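Local atomic coordinates of 3'-5'-exonuclease (Saccharomyces cerevisiae, PDB entry 3E2V), a protein that probably cuts double-stranded DNA as a metal-dependent endonuclease and removes DNA from the 3' towards the 5' end as an exonuclease. Residues Y84-V89 with F156-E161; E183-S188 with Q212-F217; Y197-H202 with R248-H253; P270-G275 with T295-L300. One frame throughout, in Å; residues are numbered along the deposited sequence.

Contact 1. Residues Y84-V89 with F156-E161; sequences YHTIGV and FRSIGE
A beta bulge interrupts the parallel pairing of strands 82-87 and 156-165: His85 lies opposite Phe156, but Thr86 opposite Ser158. The backbone bonds follow the step, Arg157 N donating to His85 O and Ile87 N to Ser158 O. Arg157, the residue skipped, has CD turned back by chi2 of -64° and spreads over the Tyr84 ring, Arg157 CG lying 3.4 Å from Tyr84 CD1. Beyond it Tyr84 CE1 sits over the centre of the guanidinium, 3.2 Å from Arg157 NH2, with the two planes 33° apart. Phe392 O and Thr154 O hold the guanidinium from elsewhere. An alanine at Tyr84 would probably leave that guanidinium face without its cover and the arginine more able to shift. Both strands belong to the TIM barrel of this TatD-type nuclease; helix 132-149 covers the side carrying Ile87 and Phe156. There Ile87 CD1 stands over the centre of the Phe156 ring, 3.6 Å from Phe156 CD1, while Phe156 CA rests over the rim of the His85 ring. That imidazole is fixed by a bond from His85 ND1 to Thr86 O (2.8 Å), in the ring plane. On the opposite face Thr86 OG1 donates to Gly160 O (2.8 Å) from above the carbonyl plane, and Thr86 OG1 is also hydrogen-bonded to Gly59 N. A cis peptide joins Gly160 to the magnesium-site residue Glu161, whose carboxylate, in the conformer described, does not bind the ion.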
loop_
_atom_site.group_PDB
_atom_site.type_symbol
_atom_site.label_atom_id
_atom_site.label_comp_id
_atom_site.label_asym_id
_atom_site.label_seq_id
_atom_site.Cartn_x
_atom_site.Cartn_y
_atom_site.Cartn_z
ATOM N N TYR A 84 5.732 -10.199 -1.899
ATOM C CA TYR A 84 6.688 -9.266 -1.330
ATOM C C TYR A 84 6.009 -8.476 -0.229
ATOM O O TYR A 84 4.808 -8.584 -0.052
ATOM C CB TYR A 84 7.257 -8.354 -2.421
ATOM C CG TYR A 84 7.894 -9.146 -3.539
ATOM C CD1 TYR A 84 9.042 -9.892 -3.308
ATOM C CD2 TYR A 84 7.336 -9.166 -4.804
ATOM C CE1 TYR A 84 9.634 -10.637 -4.322
ATOM C CE2 TYR A 84 7.914 -9.916 -5.831
ATOM C CZ TYR A 84 9.057 -10.645 -5.584
ATOM O OH TYR A 84 9.621 -11.380 -6.611
ATOM N N HIS A 85 6.772 -7.711 0.551
ATOM C CA HIS A 85 6.136 -6.881 1.573
ATOM C C HIS A 85 6.871 -5.573 1.813
ATOM O O HIS A 85 8.023 -5.372 1.368
ATOM C CB HIS A 85 6.023 -7.649 2.887
ATOM C CG HIS A 85 7.351 -7.873 3.533
ATOM N ND1 HIS A 85 7.915 -6.953 4.387
ATOM C CD2 HIS A 85 8.266 -8.860 3.376
ATOM C CE1 HIS A 85 9.098 -7.392 4.783
ATOM N NE2 HIS A 85 9.330 -8.551 4.189
ATOM N N THR A 86 6.197 -4.692 2.544
ATOM C CA THR A 86 6.801 -3.428 2.936
ATOM C C THR A 86 7.205 -3.492 4.407
ATOM O O THR A 86 6.842 -4.437 5.137
ATOM C CB THR A 86 5.797 -2.239 2.738
ATOM O OG1 THR A 86 4.810 -2.263 3.783
ATOM C CG2 THR A 86 5.081 -2.334 1.395
ATOM N N ILE A 87 7.978 -2.480 4.826
ATOM C CA ILE A 87 8.285 -2.190 6.237
ATOM C C ILE A 87 8.194 -0.690 6.442
ATOM O O ILE A 87 8.802 0.083 5.706
ATOM C CB ILE A 87 9.699 -2.642 6.628
ATOM C CG1 ILE A 87 9.858 -4.157 6.432
ATOM C CG2 ILE A 87 10.008 -2.217 8.085
ATOM C CD1 ILE A 87 11.289 -4.661 6.678
ATOM N N GLY A 88 7.439 -0.289 7.449
ATOM C CA GLY A 88 7.249 1.138 7.729
ATOM C C GLY A 88 6.171 1.363 8.756
ATOM O O GLY A 88 5.490 0.426 9.151
ATOM N N VAL A 89 6.039 2.610 9.202
ATOM C CA VAL A 89 4.999 2.978 10.178
ATOM C C VAL A 89 4.078 4.038 9.587
ATOM O O VAL A 89 4.524 5.123 9.226
ATOM C CB VAL A 89 5.593 3.476 11.518
ATOM C CG1 VAL A 89 4.499 3.730 12.543
ATOM C CG2 VAL A 89 6.569 2.450 12.057
ATOM N N PHE A 156 11.434 -8.386 1.281
ATOM C CA PHE A 156 11.258 -6.963 1.639
ATOM C C PHE A 156 11.602 -6.102 0.429
ATOM O O PHE A 156 12.776 -6.041 0.038
ATOM C CB PHE A 156 12.177 -6.633 2.831
ATOM C CG PHE A 156 12.345 -5.157 3.128
ATOM C CD1 PHE A 156 11.262 -4.270 3.108
ATOM C CD2 PHE A 156 13.594 -4.672 3.484
ATOM C CE1 PHE A 156 11.450 -2.912 3.412
ATOM C CE2 PHE A 156 13.786 -3.340 3.794
ATOM C CZ PHE A 156 12.714 -2.440 3.747
ATOM N N ARG A 157 10.605 -5.445 -0.172
ATOM C CA ARG A 157 10.831 -4.743 -1.455
ATOM C C ARG A 157 10.473 -3.260 -1.470
ATOM O O ARG A 157 10.749 -2.595 -2.453
ATOM C CB ARG A 157 10.079 -5.423 -2.617
ATOM C CG ARG A 157 10.544 -6.844 -2.982
ATOM C CD ARG A 157 11.978 -6.885 -3.486
ATOM N NE ARG A 157 12.410 -8.256 -3.781
ATOM C CZ ARG A 157 12.289 -8.858 -4.965
ATOM N NH1 ARG A 157 11.737 -8.229 -5.997
ATOM N NH2 ARG A 157 12.714 -10.109 -5.118
ATOM N N SER A 158 9.881 -2.733 -0.400
ATOM C CA SER A 158 9.474 -1.326 -0.419
ATOM C C SER A 158 9.371 -0.794 1.002
ATOM O O SER A 158 8.956 -1.514 1.913
ATOM C CB SER A 158 8.109 -1.190 -1.119
ATOM O OG SER A 158 7.701 0.182 -1.226
ATOM N N ILE A 159 9.759 0.467 1.191
ATOM C CA ILE A 159 9.646 1.140 2.485
ATOM C C ILE A 159 8.306 1.861 2.531
ATOM O O ILE A 159 8.024 2.700 1.670
ATOM C CB ILE A 159 10.846 2.095 2.702
ATOM C CG1 ILE A 159 12.122 1.254 2.919
ATOM C CG2 ILE A 159 10.594 3.045 3.868
ATOM C CD1 ILE A 159 13.434 2.042 2.731
ATOM N N GLY A 160 7.494 1.522 3.525
ATOM C CA GLY A 160 6.145 2.069 3.663
ATOM C C GLY A 160 5.315 1.075 4.450
ATOM O O GLY A 160 5.864 0.063 4.871
ATOM N N GLU A 161 4.022 1.319 4.694
ATOM C CA GLU A 161 3.287 2.522 4.303
ATOM C C GLU A 161 3.670 3.697 5.186
ATOM O O GLU A 161 3.493 3.599 6.396
ATOM C CB GLU A 161 1.794 2.275 4.510
ATOM C CG GLU A 161 1.169 1.382 3.486
ATOM C CD GLU A 161 -0.345 1.383 3.553
ATOM O OE1 GLU A 161 -0.957 2.474 3.536
ATOM O OE2 GLU A 161 -0.917 0.279 3.618
#

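Contact 2. Residues E183-S188 with Q212-F217; sequences EQLKIS and QILERF
Lys186 NZ, at the end of a chain whose CG touches the edge of the Phe217 ring, is gripped by two carboxylates: it meets the syn side of Glu183 OE2 at 2.8 Å, and also Asp223 OD2. The contact itself is apolar. Leu185 CB lies over the face of Phe217, displaced toward the rim and 3.4 Å from Phe217 CZ. Leu185 CD1 reaches on along the same face to Phe217 CE2 (3.7 Å), and meets Ile213 CG2 at 3.7 Å and Leu214 CD2 at 3.9 Å. Phe217 also packs against Phe244 and, edge-to-face, against Phe221. With the helix axes 11.2 Å apart, the ring spans much of the gap; an alanine in place of Phe217 would probably open a hole over Leu185 and leave Phe244 and Phe221 without their aromatic mate. The Leu185 carbonyl O accepts from Ser188 OG (2.7 Å). Inclined by 25°, helices 174-187 and 207-219 run roughly parallel as neighbouring members of the outer helical layer of a TIM barrel.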
loop_
_atom_site.group_PDB
_atom_site.type_symbol
_atom_site.label_atom_id
_atom_site.label_comp_id
_atom_site.label_asym_id
_atom_site.label_seq_id
_atom_site.Cartn_x
_atom_site.Cartn_y
_atom_site.Cartn_z
ATOM N N GLU A 183 11.091 11.652 9.526
ATOM C CA GLU A 183 12.197 10.853 10.065
ATOM C C GLU A 183 12.327 9.503 9.342
ATOM O O GLU A 183 13.439 9.018 9.102
ATOM C CB GLU A 183 12.081 10.644 11.590
ATOM C CG GLU A 183 12.227 11.943 12.388
ATOM C CD GLU A 183 13.555 12.675 12.108
ATOM O OE1 GLU A 183 14.642 12.045 12.210
ATOM O OE2 GLU A 183 13.508 13.887 11.783
ATOM N N GLN A 184 11.191 8.905 8.983
ATOM C CA GLN A 184 11.242 7.677 8.185
ATOM C C GLN A 184 11.768 7.908 6.779
ATOM O O GLN A 184 12.481 7.067 6.233
ATOM C CB GLN A 184 9.870 6.987 8.175
ATOM C CG GLN A 184 9.530 6.371 9.543
ATOM C CD GLN A 184 8.189 5.673 9.519
ATOM O OE1 GLN A 184 8.121 4.471 9.257
ATOM N NE2 GLN A 184 7.107 6.434 9.731
ATOM N N LEU A 185 11.434 9.053 6.184
ATOM C CA LEU A 185 12.045 9.385 4.909
ATOM C C LEU A 185 13.560 9.489 5.053
ATOM O O LEU A 185 14.296 9.037 4.188
ATOM C CB LEU A 185 11.455 10.669 4.322
ATOM C CG LEU A 185 10.010 10.553 3.836
ATOM C CD1 LEU A 185 9.506 11.937 3.496
ATOM C CD2 LEU A 185 9.885 9.595 2.631
ATOM N N LYS A 186 14.017 10.072 6.154
ATOM C CA LYS A 186 15.462 10.177 6.363
ATOM C C LYS A 186 16.101 8.793 6.472
ATOM O O LYS A 186 17.116 8.505 5.841
ATOM C CB LYS A 186 15.767 10.989 7.612
ATOM C CG LYS A 186 15.494 12.482 7.491
ATOM C CD LYS A 186 15.728 13.150 8.844
ATOM C CE LYS A 186 15.375 14.630 8.813
ATOM N NZ LYS A 186 15.453 15.211 10.206
ATOM N N ILE A 187 15.493 7.934 7.271
ATOM C CA ILE A 187 15.992 6.565 7.430
ATOM C C ILE A 187 16.091 5.857 6.090
ATOM O O ILE A 187 17.062 5.155 5.826
ATOM C CB ILE A 187 15.109 5.756 8.421
ATOM C CG1 ILE A 187 15.474 6.125 9.858
ATOM C CG2 ILE A 187 15.220 4.242 8.170
ATOM C CD1 ILE A 187 14.475 5.577 10.852
ATOM N N SER A 188 15.109 6.085 5.223
ATOM C CA SER A 188 15.059 5.421 3.919
ATOM C C SER A 188 16.190 5.870 2.984
ATOM O O SER A 188 16.373 5.303 1.907
ATOM C CB SER A 188 13.708 5.683 3.248
ATOM O OG SER A 188 13.671 6.955 2.615
ATOM N N GLN A 212 4.869 19.240 0.343
ATOM C CA GLN A 212 5.869 20.096 0.963
ATOM C C GLN A 212 7.022 19.267 1.555
ATOM O O GLN A 212 8.195 19.602 1.375
ATOM C CB GLN A 212 5.219 20.966 2.039
ATOM C CG GLN A 212 6.173 21.979 2.651
ATOM C CD GLN A 212 5.522 22.825 3.726
ATOM O OE1 GLN A 212 5.714 24.042 3.765
ATOM N NE2 GLN A 212 4.769 22.188 4.618
ATOM N N ILE A 213 6.696 18.188 2.264
ATOM C CA ILE A 213 7.740 17.357 2.857
ATOM C C ILE A 213 8.532 16.633 1.770
ATOM O O ILE A 213 9.776 16.650 1.761
ATOM C CB ILE A 213 7.129 16.364 3.852
ATOM C CG1 ILE A 213 6.702 17.121 5.109
ATOM C CG2 ILE A 213 8.139 15.289 4.241
ATOM C CD1 ILE A 213 5.733 16.375 6.014
ATOM N N LEU A 214 7.830 16.000 0.835
ATOM C CA LEU A 214 8.531 15.264 -0.208
ATOM C C LEU A 214 9.400 16.137 -1.103
ATOM O O LEU A 214 10.468 15.692 -1.556
ATOM C CB LEU A 214 7.546 14.448 -1.059
ATOM C CG LEU A 214 6.926 13.268 -0.310
ATOM C CD1 LEU A 214 5.757 12.706 -1.109
ATOM C CD2 LEU A 214 7.960 12.179 -0.075
ATOM N N GLU A 215 8.947 17.360 -1.370
ATOM C CA GLU A 215 9.713 18.259 -2.239
ATOM C C GLU A 215 11.104 18.520 -1.680
ATOM O O GLU A 215 12.072 18.641 -2.462
ATOM C CB GLU A 215 8.969 19.572 -2.464
ATOM C CG GLU A 215 9.601 20.464 -3.515
ATOM C CD GLU A 215 10.605 21.451 -2.926
ATOM O OE1 GLU A 215 10.774 21.496 -1.685
ATOM O OE2 GLU A 215 11.226 22.198 -3.720
ATOM N N ARG A 216 11.216 18.613 -0.350
ATOM C CA ARG A 216 12.537 18.826 0.253
ATOM C C ARG A 216 13.495 17.669 -0.027
ATOM O O ARG A 216 14.694 17.878 -0.222
ATOM C CB ARG A 216 12.438 19.098 1.754
ATOM C CG ARG A 216 11.815 20.445 2.040
ATOM C CD ARG A 216 12.117 20.917 3.456
ATOM N NE ARG A 216 11.803 19.907 4.460
ATOM C CZ ARG A 216 10.610 19.754 5.038
ATOM N NH1 ARG A 216 9.592 20.562 4.745
ATOM N NH2 ARG A 216 10.435 18.794 5.921
ATOM N N PHE A 217 12.970 16.441 -0.058
ATOM C CA PHE A 217 13.784 15.283 -0.400
ATOM C C PHE A 217 14.023 15.154 -1.915
ATOM O O PHE A 217 15.046 14.627 -2.335
ATOM C CB PHE A 217 13.100 14.015 0.117
ATOM C CG PHE A 217 13.171 13.848 1.615
ATOM C CD1 PHE A 217 14.186 13.077 2.202
ATOM C CD2 PHE A 217 12.245 14.479 2.450
ATOM C CE1 PHE A 217 14.259 12.932 3.596
ATOM C CE2 PHE A 217 12.304 14.316 3.843
ATOM C CZ PHE A 217 13.317 13.557 4.413
#

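Contact 3. Residues Y197-H202 with R248-H253; sequences YPLFLH and RKLVVH. With MG (magnesium ion), chain E.
The imidazole of His253 forms an offset stack with Phe200 while its NE2 binds a magnesium ion at 2.2 Å. Phe200 CZ comes over the rim of the imidazole, 3.4 Å from His253 CG, and the planes are 29° apart. His253 CB in turn covers the Phe200 face near its rim. Glu301 OE2 bonds to ND1, so stack, metal and carboxylate together fix the rotation of the ring. Asp303 and four waters complete the magnesium shell; water 1 is the most distant, at 2.6 Å from the metal, and also bonds to His202 ND1. At the other end of the strand pair Arg248 grips Tyr197 O side-on, through NE (2.8 Å) and NH2 (3.0 Å), with the oxygen in the guanidinium plane. Leu199 CD2 lies over the centre of that guanidinium, 3.7 Å from Arg248 NH2. Between these ends the backbone bonds of a parallel strand pair run from Leu199 N to Lys249 O, Val251 N to Leu199 O, Leu201 N to Val251 O (2.7 Å) and His253 N to Leu201 O. A metal-binding histidine at the C-terminal end of a barrel strand is characteristic of the TIM-barrel metallo-dependent hydrolases, which gather their metal ligands there.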
loop_
_atom_site.group_PDB
_atom_site.type_symbol
_atom_site.label_atom_id
_atom_site.label_comp_id
_atom_site.label_asym_id
_atom_site.label_seq_id
_atom_site.Cartn_x
_atom_site.Cartn_y
_atom_site.Cartn_z
ATOM N N TYR A 197 15.420 1.588 -2.532
ATOM C CA TYR A 197 14.081 1.011 -2.349
ATOM C C TYR A 197 12.985 1.985 -2.763
ATOM O O TYR A 197 13.062 3.177 -2.451
ATOM C CB TYR A 197 13.853 0.637 -0.888
ATOM C CG TYR A 197 14.217 -0.789 -0.549
ATOM C CD1 TYR A 197 15.508 -1.277 -0.765
ATOM C CD2 TYR A 197 13.278 -1.646 0.009
ATOM C CE1 TYR A 197 15.835 -2.605 -0.452
ATOM C CE2 TYR A 197 13.594 -2.980 0.319
ATOM C CZ TYR A 197 14.867 -3.443 0.090
ATOM O OH TYR A 197 15.187 -4.761 0.396
ATOM N N PRO A 198 11.960 1.494 -3.466
ATOM C CA PRO A 198 10.821 2.366 -3.766
ATOM C C PRO A 198 10.039 2.658 -2.490
ATOM O O PRO A 198 10.013 1.816 -1.570
ATOM C CB PRO A 198 9.984 1.523 -4.741
ATOM C CG PRO A 198 10.317 0.084 -4.393
ATOM C CD PRO A 198 11.794 0.135 -4.030
ATOM N N LEU A 199 9.402 3.833 -2.442
ATOM C CA LEU A 199 8.583 4.216 -1.305
ATOM C C LEU A 199 7.117 3.943 -1.583
ATOM O O LEU A 199 6.605 4.249 -2.672
ATOM C CB LEU A 199 8.790 5.694 -0.945
ATOM C CG LEU A 199 10.227 6.110 -0.588
ATOM C CD1 LEU A 199 10.256 7.590 -0.217
ATOM C CD2 LEU A 199 10.744 5.309 0.574
ATOM N N PHE A 200 6.452 3.384 -0.581
ATOM C CA PHE A 200 5.038 3.079 -0.632
ATOM C C PHE A 200 4.353 4.066 0.297
ATOM O O PHE A 200 4.433 3.948 1.527
ATOM C CB PHE A 200 4.833 1.608 -0.222
ATOM C CG PHE A 200 3.442 1.097 -0.445
ATOM C CD1 PHE A 200 3.021 0.700 -1.705
ATOM C CD2 PHE A 200 2.554 1.018 0.594
ATOM C CE1 PHE A 200 1.736 0.219 -1.902
ATOM C CE2 PHE A 200 1.248 0.545 0.396
ATOM C CZ PHE A 200 0.851 0.134 -0.850
ATOM N N LEU A 201 3.729 5.074 -0.307
ATOM C CA LEU A 201 3.321 6.288 0.399
ATOM C C LEU A 201 1.815 6.354 0.566
ATOM O O LEU A 201 1.054 5.995 -0.332
ATOM C CB LEU A 201 3.833 7.493 -0.378
ATOM C CG LEU A 201 5.344 7.622 -0.553
ATOM C CD1 LEU A 201 5.697 8.566 -1.704
ATOM C CD2 LEU A 201 6.049 7.997 0.754
ATOM N N HIS A 202 1.414 6.815 1.749
ATOM C CA HIS A 202 0.007 7.023 2.113
ATOM C C HIS A 202 -0.269 8.527 2.143
ATOM O O HIS A 202 0.461 9.305 2.763
ATOM C CB HIS A 202 -0.278 6.368 3.475
ATOM C CG HIS A 202 -1.705 6.474 3.915
ATOM N ND1 HIS A 202 -2.641 5.502 3.640
ATOM C CD2 HIS A 202 -2.350 7.429 4.624
ATOM C CE1 HIS A 202 -3.810 5.865 4.138
ATOM N NE2 HIS A 202 -3.660 7.030 4.743
ATOM N N ARG A 248 14.792 6.643 -7.699
ATOM C CA ARG A 248 13.873 6.122 -6.677
ATOM C C ARG A 248 12.420 6.383 -7.073
ATOM O O ARG A 248 12.044 7.502 -7.465
ATOM C CB ARG A 248 14.176 6.733 -5.298
ATOM C CG ARG A 248 13.011 6.692 -4.312
ATOM C CD ARG A 248 13.488 7.065 -2.921
ATOM N NE ARG A 248 13.750 5.872 -2.123
ATOM C CZ ARG A 248 14.155 5.905 -0.858
ATOM N NH1 ARG A 248 14.416 7.063 -0.262
ATOM N NH2 ARG A 248 14.306 4.781 -0.176
ATOM N N LYS A 249 11.610 5.329 -6.971
ATOM C CA LYS A 249 10.194 5.430 -7.327
ATOM C C LYS A 249 9.360 5.754 -6.097
ATOM O O LYS A 249 9.647 5.278 -4.989
ATOM C CB LYS A 249 9.705 4.145 -8.013
ATOM C CG LYS A 249 10.573 3.694 -9.211
ATOM C CD LYS A 249 10.710 4.750 -10.299
ATOM C CE LYS A 249 11.424 4.186 -11.538
ATOM N NZ LYS A 249 12.837 3.766 -11.287
ATOM N N LEU A 250 8.342 6.582 -6.301
ATOM C CA LEU A 250 7.549 7.156 -5.232
ATOM C C LEU A 250 6.099 6.806 -5.537
ATOM O O LEU A 250 5.480 7.426 -6.386
ATOM C CB LEU A 250 7.736 8.683 -5.227
ATOM C CG LEU A 250 9.189 9.168 -5.108
ATOM C CD1 LEU A 250 9.255 10.679 -5.252
ATOM C CD2 LEU A 250 9.812 8.746 -3.783
ATOM N N VAL A 251 5.579 5.788 -4.857
ATOM C CA VAL A 251 4.264 5.247 -5.182
ATOM C C VAL A 251 3.239 5.772 -4.201
ATOM O O VAL A 251 3.346 5.527 -2.990
ATOM C CB VAL A 251 4.296 3.702 -5.160
ATOM C CG1 VAL A 251 2.897 3.128 -5.381
ATOM C CG2 VAL A 251 5.295 3.165 -6.203
ATOM N N VAL A 252 2.268 6.528 -4.721
ATOM C CA VAL A 252 1.193 7.043 -3.893
ATOM C C VAL A 252 0.022 6.062 -3.934
ATOM O O VAL A 252 -0.759 6.049 -4.894
ATOM C CB VAL A 252 0.767 8.479 -4.341
ATOM C CG1 VAL A 252 -0.316 9.046 -3.388
ATOM C CG2 VAL A 252 1.976 9.423 -4.436
ATOM N N HIS A 253 -0.089 5.262 -2.876
ATOM C CA HIS A 253 -1.068 4.164 -2.733
ATOM C C HIS A 253 -2.494 4.695 -2.629
ATOM O O HIS A 253 -2.743 5.771 -2.067
ATOM C CB HIS A 253 -0.658 3.311 -1.477
ATOM C CG HIS A 253 -1.714 2.407 -0.890
ATOM N ND1 HIS A 253 -2.372 1.427 -1.611
ATOM C CD2 HIS A 253 -2.150 2.281 0.394
ATOM C CE1 HIS A 253 -3.197 0.769 -0.810
ATOM N NE2 HIS A 253 -3.089 1.272 0.409
HETATM MG MG MG E . -4.519 0.707 1.998
HETATM O O HOH W 1 -3.569 2.618 3.444
HETATM O O HOH W 2 -5.614 0.033 3.609
HETATM O O HOH W 3 -5.919 2.130 1.761
HETATM O O HOH W 4 -3.079 -0.628 2.616
#

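Contact 4. Residues P270-G275 with T295-L300; sequences PNIFIG and TERLLL
Ile272 O accepts two bonds from one side chain, Arg297 NE at 3.0 Å and Arg297 NH2 at 2.9 Å, both nitrogens coming side-on with the oxygen close to the guanidinium plane. A bend at chi3 of 73° brings NE round to the carbonyl, which it meets almost straight on, whereas NH2 comes in at a wider slant. Arg297 NH2 also has a weak bond to Leu266 O. Pro270 O lies over one face of the guanidinium, near its rim and 3.6 Å from Arg297 NE, without a hydrogen bond. The backbone of the same arginine is used as well: Arg297 O accepts from Ile274 N (2.9 Å), and Ile274 O then accepts from Leu299 N (2.9 Å). These bonds pair the two parallel strands of a beta-alpha-beta crossover, strand 272-276, helix 284-291 and strand 298-300, in the TIM barrel. The alternate residues Phe273 and Gly275 turn their backbone groups the other way: Phe273 O takes Val252 N, and Gly275 N gives to Val252 O. Gly275 CA makes a C-H contact with Leu299 O at 3.5 Å. Glu296 O meets the edge of the Phe273 ring, 3.5 Å from Phe273 CE1, and Phe273 CB packs on Leu299 CD1 at 3.9 Å.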
loop_
_atom_site.group_PDB
_atom_site.type_symbol
_atom_site.label_atom_id
_atom_site.label_comp_id
_atom_site.label_asym_id
_atom_site.label_seq_id
_atom_site.Cartn_x
_atom_site.Cartn_y
_atom_site.Cartn_z
ATOM N N PRO A 270 8.852 13.110 -11.849
ATOM C CA PRO A 270 8.492 12.152 -12.892
ATOM C C PRO A 270 8.419 10.730 -12.347
ATOM O O PRO A 270 7.876 9.844 -13.004
ATOM C CB PRO A 270 9.642 12.285 -13.907
ATOM C CG PRO A 270 10.753 12.860 -13.141
ATOM C CD PRO A 270 10.119 13.791 -12.163
ATOM N N ASN A 271 8.957 10.533 -11.143
ATOM C CA ASN A 271 9.000 9.204 -10.516
ATOM C C ASN A 271 7.853 8.941 -9.540
ATOM O O ASN A 271 7.866 7.931 -8.844
ATOM C CB ASN A 271 10.358 8.997 -9.839
ATOM C CG ASN A 271 11.480 8.725 -10.842
ATOM O OD1 ASN A 271 11.235 8.217 -11.932
ATOM N ND2 ASN A 271 12.711 9.059 -10.462
ATOM N N ILE A 272 6.877 9.850 -9.512
ATOM C CA ILE A 272 5.615 9.636 -8.790
ATOM C C ILE A 272 4.727 8.712 -9.616
ATOM O O ILE A 272 4.528 8.926 -10.823
ATOM C CB ILE A 272 4.901 10.975 -8.528
ATOM C CG1 ILE A 272 5.510 11.668 -7.305
ATOM C CG2 ILE A 272 3.363 10.790 -8.346
ATOM C CD1 ILE A 272 5.084 11.088 -5.954
ATOM N N PHE A 273 4.215 7.678 -8.952
ATOM C CA PHE A 273 3.222 6.775 -9.532
ATOM C C PHE A 273 1.971 6.838 -8.683
ATOM O O PHE A 273 2.052 7.135 -7.487
ATOM C CB PHE A 273 3.746 5.331 -9.568
ATOM C CG PHE A 273 4.859 5.134 -10.529
ATOM C CD1 PHE A 273 4.609 4.576 -11.775
ATOM C CD2 PHE A 273 6.138 5.544 -10.203
ATOM C CE1 PHE A 273 5.631 4.424 -12.695
ATOM C CE2 PHE A 273 7.183 5.406 -11.108
ATOM C CZ PHE A 273 6.927 4.854 -12.359
ATOM N N ILE A 274 0.829 6.506 -9.288
ATOM C CA ILE A 274 -0.470 6.634 -8.622
ATOM C C ILE A 274 -1.136 5.270 -8.563
ATOM O O ILE A 274 -1.398 4.648 -9.601
ATOM C CB ILE A 274 -1.398 7.613 -9.379
ATOM C CG1 ILE A 274 -0.716 8.978 -9.634
ATOM C CG2 ILE A 274 -2.713 7.754 -8.641
ATOM C CD1 ILE A 274 -0.355 9.811 -8.377
ATOM N N GLY A 275 -1.380 4.789 -7.342
ATOM C CA GLY A 275 -2.096 3.527 -7.133
ATOM C C GLY A 275 -3.605 3.710 -7.200
ATOM O O GLY A 275 -4.168 4.618 -6.570
ATOM N N THR A 295 -1.044 6.764 -18.313
ATOM C CA THR A 295 -1.253 5.321 -18.212
ATOM C C THR A 295 -0.027 4.562 -17.690
ATOM O O THR A 295 -0.173 3.624 -16.901
ATOM C CB THR A 295 -1.770 4.769 -19.555
ATOM O OG1 THR A 295 -3.026 5.396 -19.835
ATOM C CG2 THR A 295 -1.947 3.244 -19.505
ATOM N N GLU A 296 1.172 4.971 -18.100
ATOM C CA GLU A 296 2.389 4.323 -17.612
ATOM C C GLU A 296 2.782 4.713 -16.180
ATOM O O GLU A 296 3.755 4.180 -15.632
ATOM C CB GLU A 296 3.548 4.566 -18.588
ATOM C CG GLU A 296 4.314 5.866 -18.378
ATOM C CD GLU A 296 3.642 7.114 -18.927
ATOM O OE1 GLU A 296 2.467 7.068 -19.337
ATOM O OE2 GLU A 296 4.329 8.167 -18.968
ATOM N N ARG A 297 2.020 5.626 -15.580
ATOM C CA ARG A 297 2.276 6.010 -14.196
ATOM C C ARG A 297 1.198 5.513 -13.245
ATOM O O ARG A 297 1.198 5.857 -12.062
ATOM C CB ARG A 297 2.476 7.518 -14.108
ATOM C CG ARG A 297 3.774 7.931 -14.857
ATOM C CD ARG A 297 3.953 9.402 -14.942
ATOM N NE ARG A 297 4.320 9.921 -13.635
ATOM C CZ ARG A 297 4.483 11.203 -13.353
ATOM N NH1 ARG A 297 4.314 12.148 -14.289
ATOM N NH2 ARG A 297 4.806 11.544 -12.122
ATOM N N LEU A 298 0.316 4.665 -13.765
ATOM C CA LEU A 298 -0.826 4.128 -13.018
ATOM C C LEU A 298 -0.492 2.708 -12.596
ATOM O O LEU A 298 -0.076 1.888 -13.422
ATOM C CB LEU A 298 -2.057 4.126 -13.943
ATOM C CG LEU A 298 -3.432 3.807 -13.339
ATOM C CD1 LEU A 298 -4.466 4.569 -14.168
ATOM C CD2 LEU A 298 -3.739 2.308 -13.311
ATOM N N LEU A 299 -0.681 2.411 -11.309
ATOM C CA LEU A 299 -0.505 1.048 -10.802
ATOM C C LEU A 299 -1.816 0.542 -10.242
ATOM O O LEU A 299 -2.619 1.326 -9.743
ATOM C CB LEU A 299 0.568 1.008 -9.708
ATOM C CG LEU A 299 1.901 1.644 -10.111
ATOM C CD1 LEU A 299 2.846 1.587 -8.930
ATOM C CD2 LEU A 299 2.528 0.969 -11.347
ATOM N N LEU A 300 -2.050 -0.765 -10.359
ATOM C CA LEU A 300 -3.323 -1.347 -9.927
ATOM C C LEU A 300 -3.166 -2.046 -8.585
ATOM O O LEU A 300 -2.114 -2.628 -8.277
ATOM C CB LEU A 300 -3.798 -2.368 -10.969
ATOM C CG LEU A 300 -4.086 -1.829 -12.366
ATOM C CD1 LEU A 300 -4.365 -2.982 -13.345
ATOM C CD2 LEU A 300 -5.287 -0.914 -12.265
#

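Contacts 1, 3 and 4 pair parallel strands of one sheet, while contact 2 joins helices outside it, about 18 Å from the chain centre. All four are largely buried; contact 4 alone has exposed residues among those that touch, at Pro270 and Glu296. Contact 3 lies between its neighbours: Ile159 O bonds to Phe200 N toward contact 1, and Val252 pairs with Phe273 and Gly275 toward contact 4. Contact 2 reaches contact 3 through Ser188 OG and Arg248 NH1, and contact 1 through Gln184 OE1 and Val89 N. Arginines serve contacts 3 and 4 by gripping a carbonyl, contact 1 by lying on a ring; the bound magnesium is held from contact 3, with Glu161 of contact 1 close by.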